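Local structure of Low molecular weight phosphotyrosine protein phosphatase 1 (Drosophila melanogaster, 7CUY) at residues A[71-74]-A[75-79]; A[146-150]-A[151-155]. The protein hydrolyses phosphate monoesters, probably acting as a cytoplasmic phosphatase on tyrosine-phosphorylated proteins and on small aryl and acyl phosphates. One frame throughout, in Å; residues are numbered along the deposited sequence.

Contact 1. Residues A[71-74]-A[75-79]; sequences RQIR and KQDFS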
ATOM      1  N   ARG A  71      -9.099   2.640   8.085  1.00 21.68           N
ATOM      2  CA  ARG A  71     -10.420   2.152   7.737  1.00 21.06           C
ATOM      3  C   ARG A  71     -10.286   0.760   7.140  1.00 23.91           C
ATOM      4  O   ARG A  71      -9.207   0.344   6.685  1.00 21.06           O
ATOM      5  CB  ARG A  71     -11.143   3.088   6.750  1.00 21.63           C
ATOM      6  CG  ARG A  71     -10.831   2.813   5.281  1.00 22.12           C
ATOM      7  CD  ARG A  71     -11.701   3.646   4.350  1.00 25.15           C
ATOM      8  NE  ARG A  71     -11.216   3.643   2.968  1.00 26.43           N
ATOM      9  CZ  ARG A  71     -11.551   2.737   2.049  1.00 27.25           C
ATOM     10  NH1 ARG A  71     -12.382   1.738   2.348  1.00 23.94           N
ATOM     11  NH2 ARG A  71     -11.049   2.826   0.821  1.00 23.62           N
ATOM     12  N   GLN A  72     -11.402   0.034   7.144  1.00 22.26           N
ATOM     13  CA  GLN A  72     -11.434  -1.315   6.610  1.00 21.84           C
ATOM     14  C   GLN A  72     -11.916  -1.292   5.167  1.00 24.06           C
ATOM     15  O   GLN A  72     -12.762  -0.471   4.790  1.00 22.80           O
ATOM     16  CB  GLN A  72     -12.326  -2.218   7.459  1.00 22.57           C
ATOM     17  CG  GLN A  72     -11.957  -3.667   7.366  1.00 22.76           C
ATOM     18  CD  GLN A  72     -12.862  -4.532   8.200  1.00 28.38           C
ATOM     19  OE1 GLN A  72     -13.783  -4.030   8.850  1.00 23.34           O
ATOM     20  NE2 GLN A  72     -12.608  -5.837   8.195  1.00 24.18           N
ATOM     21  N   ILE A  73     -11.356  -2.194   4.359  1.00 21.25           N
ATOM     22  CA  ILE A  73     -11.780  -2.315   2.975  1.00 21.04           C
ATOM     23  C   ILE A  73     -13.271  -2.646   2.932  1.00 26.13           C
ATOM     24  O   ILE A  73     -13.818  -3.307   3.829  1.00 24.95           O
ATOM     25  CB  ILE A  73     -10.931  -3.389   2.270  1.00 20.84           C
ATOM     26  CG1 ILE A  73     -11.206  -3.441   0.762  1.00 20.46           C
ATOM     27  CG2 ILE A  73     -11.170  -4.768   2.885  1.00 23.47           C
ATOM     28  CD1 ILE A  73     -10.222  -4.357  -0.004  1.00 16.50           C
ATOM     29  N   ARG A  74     -13.943  -2.157   1.896  1.00 26.06           N
ATOM     30  CA  ARG A  74     -15.343  -2.473   1.661  1.00 26.67           C
ATOM     31  C   ARG A  74     -15.522  -2.955   0.226  1.00 32.20           C
ATOM     32  O   ARG A  74     -14.665  -2.754  -0.640  1.00 26.80           O
ATOM     33  CB  ARG A  74     -16.242  -1.261   1.950  1.00 28.22           C
ATOM     34  CG  ARG A  74     -15.665   0.043   1.487  1.00 32.72           C
ATOM     35  CD  ARG A  74     -16.603   1.211   1.764  1.00 42.82           C
ATOM     36  NE  ARG A  74     -15.888   2.485   1.722  1.00 45.67           N
ATOM     37  CZ  ARG A  74     -15.489   3.148   2.807  1.00 43.31           C
ATOM     38  NH1 ARG A  74     -15.750   2.661   4.015  1.00 36.38           N
ATOM     39  NH2 ARG A  74     -14.829   4.294   2.689  1.00 42.24           N
ATOM     40  N   LYS A  75     -16.648  -3.620  -0.022  1.00 32.07           N
ATOM     41  CA  LYS A  75     -16.893  -4.166  -1.352  1.00 30.81           C
ATOM     42  C   LYS A  75     -16.995  -3.076  -2.413  1.00 27.65           C
ATOM     43  O   LYS A  75     -16.621  -3.311  -3.565  1.00 27.77           O
ATOM     44  CB  LYS A  75     -18.165  -5.012  -1.339  1.00 30.49           C
ATOM     45  CG  LYS A  75     -18.180  -6.083  -0.269  1.00 34.95           C
ATOM     46  CD  LYS A  75     -17.479  -7.330  -0.752  1.00 33.77           C
ATOM     47  CE  LYS A  75     -18.066  -8.570  -0.115  1.00 36.27           C
ATOM     48  NZ  LYS A  75     -18.600  -9.522  -1.147  1.00 41.51           N
ATOM     49  N   GLN A  76     -17.494  -1.882  -2.065  1.00 28.86           N
ATOM     50  CA  GLN A  76     -17.575  -0.850  -3.093  1.00 30.39           C
ATOM     51  C   GLN A  76     -16.193  -0.365  -3.521  1.00 31.99           C
ATOM     52  O   GLN A  76     -16.073   0.249  -4.589  1.00 27.10           O
ATOM     53  CB  GLN A  76     -18.422   0.334  -2.632  1.00 31.89           C
ATOM     54  CG  GLN A  76     -17.660   1.402  -1.862  1.00 39.46           C
ATOM     55  CD  GLN A  76     -18.383   2.735  -1.842  1.00 50.92           C
ATOM     56  OE1 GLN A  76     -18.999   3.112  -0.834  1.00 52.44           O
ATOM     57  NE2 GLN A  76     -18.301   3.468  -2.956  1.00 48.72           N
ATOM     58  N   ASP A  77     -15.153  -0.632  -2.716  1.00 31.03           N
ATOM     59  CA  ASP A  77     -13.787  -0.344  -3.140  1.00 25.44           C
ATOM     60  C   ASP A  77     -13.477  -1.024  -4.461  1.00 24.22           C
ATOM     61  O   ASP A  77     -12.813  -0.444  -5.322  1.00 23.46           O
ATOM     62  CB  ASP A  77     -12.783  -0.798  -2.084  1.00 21.02           C
ATOM     63  CG  ASP A  77     -12.772   0.085  -0.854  1.00 28.26           C
ATOM     64  OD1 ASP A  77     -13.026   1.305  -0.966  1.00 31.63           O
ATOM     65  OD2 ASP A  77     -12.507  -0.449   0.241  1.00 27.73           O
ATOM     66  N   PHE A  78     -13.962  -2.253  -4.654  1.00 25.17           N
ATOM     67  CA  PHE A  78     -13.614  -2.953  -5.885  1.00 25.94           C
ATOM     68  C   PHE A  78     -14.284  -2.343  -7.109  1.00 26.94           C
ATOM     69  O   PHE A  78     -13.889  -2.672  -8.229  1.00 23.24           O
ATOM     70  CB  PHE A  78     -13.960  -4.438  -5.779  1.00 22.47           C
ATOM     71  CG  PHE A  78     -13.185  -5.158  -4.714  1.00 21.53           C
ATOM     72  CD1 PHE A  78     -11.988  -5.796  -5.014  1.00 23.57           C
ATOM     73  CD2 PHE A  78     -13.646  -5.182  -3.410  1.00 22.26           C
ATOM     74  CE1 PHE A  78     -11.263  -6.452  -4.027  1.00 17.28           C
ATOM     75  CE2 PHE A  78     -12.935  -5.843  -2.418  1.00 21.01           C
ATOM     76  CZ  PHE A  78     -11.748  -6.478  -2.726  1.00 19.29           C
ATOM     77  N   SER A  79     -15.267  -1.463  -6.926  1.00 24.01           N
ATOM     78  CA  SER A  79     -15.834  -0.701  -8.034  1.00 25.45           C
ATOM     79  C   SER A  79     -15.294   0.718  -8.131  1.00 28.31           C
ATOM     80  O   SER A  79     -15.398   1.328  -9.200  1.00 29.60           O
ATOM     81  CB  SER A  79     -17.361  -0.617  -7.916  1.00 27.29           C
ATOM     82  OG  SER A  79     -17.964  -1.895  -7.977  1.00 37.37           O
TER
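A type I turn leads from the loop at R74 into helix 77-80: D77 N donates to R74 O at 3.0 Å, and K75 and Q76 occupy the two central positions of the turn. D77 closes the turn a second time through its side chain, since R74 N reaches D77 OD2 at 2.8 Å in a nearly straight bond, approaching from well above the carboxylate plane. The D77 carboxylate thus takes up the R74 N-H that precedes the turn, while D77 N binds R74 O.

R71 approaches the same carboxylate from the opposite direction and forms a salt bridge with it. Its NH1 and NH2 meet the carboxylate end-on, one nitrogen to each oxygen: R71 NH1 lies 3.0 Å from D77 OD2, on that oxygen's syn lone pair, while R71 NH2 lies 3.1 Å from D77 OD1 and comes from above the plane. The match is therefore twisted, with guanidinium and carboxylate planes 52° apart. Three N-H donors hold this buried carboxylate, which would probably keep it ionised. R71 NH2 is shared with D38.

In the low-molecular-weight phosphatase fold, R71 and I73 of this loop are hydrogen-bonded through their backbones with A41, the last residue of strand 35-41. The R74 guanidinium lies over R71, whose NH1 sits 3.4 Å above the R74 plane near its centre. The R74 chain also runs alongside that of Q76, with R74 CD 3.8 Å from Q76 CG.

I73 has CG1 anti to the backbone N (chi1 -173°). I73 CG1 passes 3.3 Å from D77 OD2, and I73 CD1 goes on to F78 CZ at 3.8 Å, an apolar pair whose side chains cross at about a right angle. I73 and F78 both pack on L95 and L98 of helix 89-98.

Contact 2. Residues A[146-150]-A[151-155]; sequences AAFMK and ERLQK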
ATOM      1  N   ALA A 146       7.597   3.401  -7.801  1.00 17.64           N
ATOM      2  CA  ALA A 146       8.173   4.007  -8.997  1.00 18.04           C
ATOM      3  C   ALA A 146       7.940   3.139 -10.227  1.00 17.87           C
ATOM      4  O   ALA A 146       7.436   3.612 -11.255  1.00 16.05           O
ATOM      5  CB  ALA A 146       9.666   4.237  -8.773  1.00 22.42           C
ATOM      6  N   ALA A 147       8.293   1.850 -10.132  1.00 20.83           N
ATOM      7  CA  ALA A 147       8.204   0.963 -11.288  1.00 16.73           C
ATOM      8  C   ALA A 147       6.762   0.828 -11.770  1.00 17.53           C
ATOM      9  O   ALA A 147       6.492   0.927 -12.973  1.00 17.64           O
ATOM     10  CB  ALA A 147       8.794  -0.407 -10.952  1.00 18.38           C
ATOM     11  N   PHE A 148       5.818   0.615 -10.843  1.00 17.91           N
ATOM     12  CA  PHE A 148       4.404   0.599 -11.218  1.00 20.45           C
ATOM     13  C   PHE A 148       3.989   1.901 -11.894  1.00 19.00           C
ATOM     14  O   PHE A 148       3.327   1.894 -12.941  1.00 18.30           O
ATOM     15  CB  PHE A 148       3.520   0.375  -9.992  1.00 18.14           C
ATOM     16  CG  PHE A 148       2.050   0.546 -10.280  1.00 17.63           C
ATOM     17  CD1 PHE A 148       1.377   1.679  -9.878  1.00 20.94           C
ATOM     18  CD2 PHE A 148       1.355  -0.429 -10.975  1.00 18.43           C
ATOM     19  CE1 PHE A 148       0.019   1.849 -10.149  1.00 22.08           C
ATOM     20  CE2 PHE A 148       0.008  -0.277 -11.252  1.00 21.87           C
ATOM     21  CZ  PHE A 148      -0.663   0.874 -10.836  1.00 23.67           C
ATOM     22  N   MET A 149       4.319   3.035 -11.273  1.00 17.97           N
ATOM     23  CA  MET A 149       3.966   4.327 -11.856  1.00 18.02           C
ATOM     24  C   MET A 149       4.520   4.461 -13.264  1.00 21.50           C
ATOM     25  O   MET A 149       3.806   4.863 -14.196  1.00 21.29           O
ATOM     26  CB  MET A 149       4.494   5.464 -10.987  1.00 16.63           C
ATOM     27  CG  MET A 149       4.277   6.826 -11.617  1.00 18.08           C
ATOM     28  SD  MET A 149       4.962   8.134 -10.603  1.00 22.78           S
ATOM     29  CE  MET A 149       6.713   7.919 -11.012  1.00 19.24           C
ATOM     30  N   LYS A 150       5.795   4.124 -13.441  1.00 16.81           N
ATOM     31  CA  LYS A 150       6.406   4.284 -14.759  1.00 21.01           C
ATOM     32  C   LYS A 150       5.758   3.364 -15.789  1.00 24.99           C
ATOM     33  O   LYS A 150       5.404   3.807 -16.890  1.00 28.68           O
ATOM     34  CB  LYS A 150       7.914   4.050 -14.665  1.00 20.36           C
ATOM     35  CG  LYS A 150       8.692   5.327 -14.383  1.00 25.48           C
ATOM     36  CD  LYS A 150      10.079   5.035 -13.863  1.00 25.93           C
ATOM     37  CE  LYS A 150      11.035   6.145 -14.211  1.00 26.99           C
ATOM     38  NZ  LYS A 150      10.700   7.391 -13.513  1.00 31.67           N
ATOM     39  N   GLU A 151       5.575   2.081 -15.452  1.00 26.00           N
ATOM     40  CA  GLU A 151       5.021   1.135 -16.424  1.00 26.23           C
ATOM     41  C   GLU A 151       3.543   1.386 -16.677  1.00 25.99           C
ATOM     42  O   GLU A 151       3.125   1.614 -17.816  1.00 27.45           O
ATOM     43  CB  GLU A 151       5.201  -0.301 -15.945  1.00 27.09           C
ATOM     44  CG  GLU A 151       6.614  -0.752 -15.849  1.00 36.42           C
ATOM     45  CD  GLU A 151       6.700  -2.093 -15.168  1.00 40.95           C
ATOM     46  OE1 GLU A 151       5.848  -2.965 -15.483  1.00 41.32           O
ATOM     47  OE2 GLU A 151       7.590  -2.254 -14.302  1.00 33.94           O
ATOM     48  N   ARG A 152       2.726   1.304 -15.630  1.00 22.45           N
ATOM     49  CA  ARG A 152       1.280   1.275 -15.824  1.00 23.59           C
ATOM     50  C   ARG A 152       0.655   2.651 -15.824  1.00 25.63           C
ATOM     51  O   ARG A 152      -0.307   2.883 -16.552  1.00 30.13           O
ATOM     52  CB  ARG A 152       0.602   0.450 -14.734  1.00 21.29           C
ATOM     53  CG  ARG A 152       1.073  -0.965 -14.693  1.00 24.62           C
ATOM     54  CD  ARG A 152       0.619  -1.739 -15.935  1.00 31.73           C
ATOM     55  NE  ARG A 152       0.857  -3.160 -15.713  1.00 38.98           N
ATOM     56  CZ  ARG A 152      -0.037  -3.991 -15.182  1.00 35.97           C
ATOM     57  NH1 ARG A 152      -1.247  -3.554 -14.848  1.00 23.66           N
ATOM     58  NH2 ARG A 152       0.287  -5.260 -14.991  1.00 40.16           N
ATOM     59  N   LEU A 153       1.144   3.561 -14.998  1.00 23.15           N
ATOM     60  CA  LEU A 153       0.476   4.848 -14.904  1.00 24.03           C
ATOM     61  C   LEU A 153       0.971   5.827 -15.964  1.00 28.76           C
ATOM     62  O   LEU A 153       0.180   6.610 -16.498  1.00 29.19           O
ATOM     63  CB  LEU A 153       0.661   5.429 -13.506  1.00 23.71           C
ATOM     64  CG  LEU A 153      -0.014   4.706 -12.327  1.00 25.41           C
ATOM     65  CD1 LEU A 153       0.086   5.542 -11.050  1.00 18.75           C
ATOM     66  CD2 LEU A 153      -1.471   4.336 -12.607  1.00 25.00           C
ATOM     67  N   GLN A 154       2.265   5.789 -16.285  1.00 24.89           N
ATOM     68  CA  GLN A 154       2.847   6.665 -17.293  1.00 27.22           C
ATOM     69  C   GLN A 154       3.072   5.972 -18.623  1.00 30.03           C
ATOM     70  O   GLN A 154       3.440   6.639 -19.598  1.00 31.23           O
ATOM     71  CB  GLN A 154       4.177   7.227 -16.801  1.00 26.86           C
ATOM     72  CG  GLN A 154       4.026   8.084 -15.588  1.00 27.70           C
ATOM     73  CD  GLN A 154       5.271   8.859 -15.281  1.00 26.87           C
ATOM     74  OE1 GLN A 154       6.107   8.403 -14.500  1.00 27.51           O
ATOM     75  NE2 GLN A 154       5.418  10.040 -15.898  1.00 17.96           N
ATOM     76  N   LYS A 155       2.860   4.661 -18.680  1.00 29.88           N
ATOM     77  CA  LYS A 155       3.041   3.876 -19.895  1.00 31.43           C
ATOM     78  C   LYS A 155       4.515   3.869 -20.293  1.00 29.30           C
ATOM     79  O   LYS A 155       4.836   3.905 -21.472  1.00 35.51           O
ATOM     80  CB  LYS A 155       2.161   4.422 -21.028  1.00 32.57           C
ATOM     81  CG  LYS A 155       0.714   4.702 -20.609  1.00 31.14           C
ATOM     82  CD  LYS A 155      -0.076   3.411 -20.540  1.00 39.64           C
ATOM     83  CE  LYS A 155      -1.063   3.389 -19.387  1.00 32.59           C
ATOM     84  NZ  LYS A 155      -2.155   4.393 -19.507  1.00 43.73           N
TER
HETATM   85  O   HOH W   1       8.515   8.934 -14.009  1.00 24.88           O
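E151 N and R152 N donate to A147 O and F148 O, at 2.9 and 2.8 Å, as in a regular alpha-helix, but the last turn widens to a pi-type step, Q154 N bonding M149 O at 2.8 Å with the donor almost straight out from the carbonyl (C=O...N 179°). L153 N makes only weak bonds, to F148 O and M149 O.

L153 and R152 approach the F148 ring from the same side, obliquely, L153 at the CE1 flank and R152 at the CE2 flank. L153 CG comes within 3.6 Å of F148 CE1, and the R152 CB and CG methylenes lie against F148 CE2, R152 CB at 3.6 Å. With CG anti to the backbone N (chi1 172°), the ring is carried along the helix toward them. It also makes edge-to-face contacts with Y83, F85 and F113, while R152 bends at chi2 and sends NH1 to E106 in a salt bridge.

On another side, M149 and Q154 run side by side, M149 CE lying 3.6 Å from Q154 OE1. The same OE1 is joined to K150 by a water that accepts from K150 NZ at 2.7 Å and donates to Q154 OE1 at 2.5 Å. Chemically, the helix end is thus two-sided: F148 and L153 bury carbon surface against the domain, whereas K150 and Q154 are joined by one water between K150 NZ and Q154 OE1.

Overall arrangement
The two contacts come in series along the chain, contact 1 entering helix 77-80 and contact 2 ending the C-terminal helix 132-153. Their centres are 24 Å apart and their nearest atoms about 13 Å, without touching. What they share is the four-stranded parallel sheet. Contact 1 rests on L6 and I8 of strand 3-9 and on helix 89-98; contact 2 reaches strands 83-86 and 106-109 through Y83, F85 and E106 and packs on helix 15-29, and its L153 O is hydrogen-bonded to R3 NH1 of strand 3-9. I73 lies about 10 Å, side chain to side chain, from C9, the probable nucleophile, whereas contact 2 is structural packing away from that site.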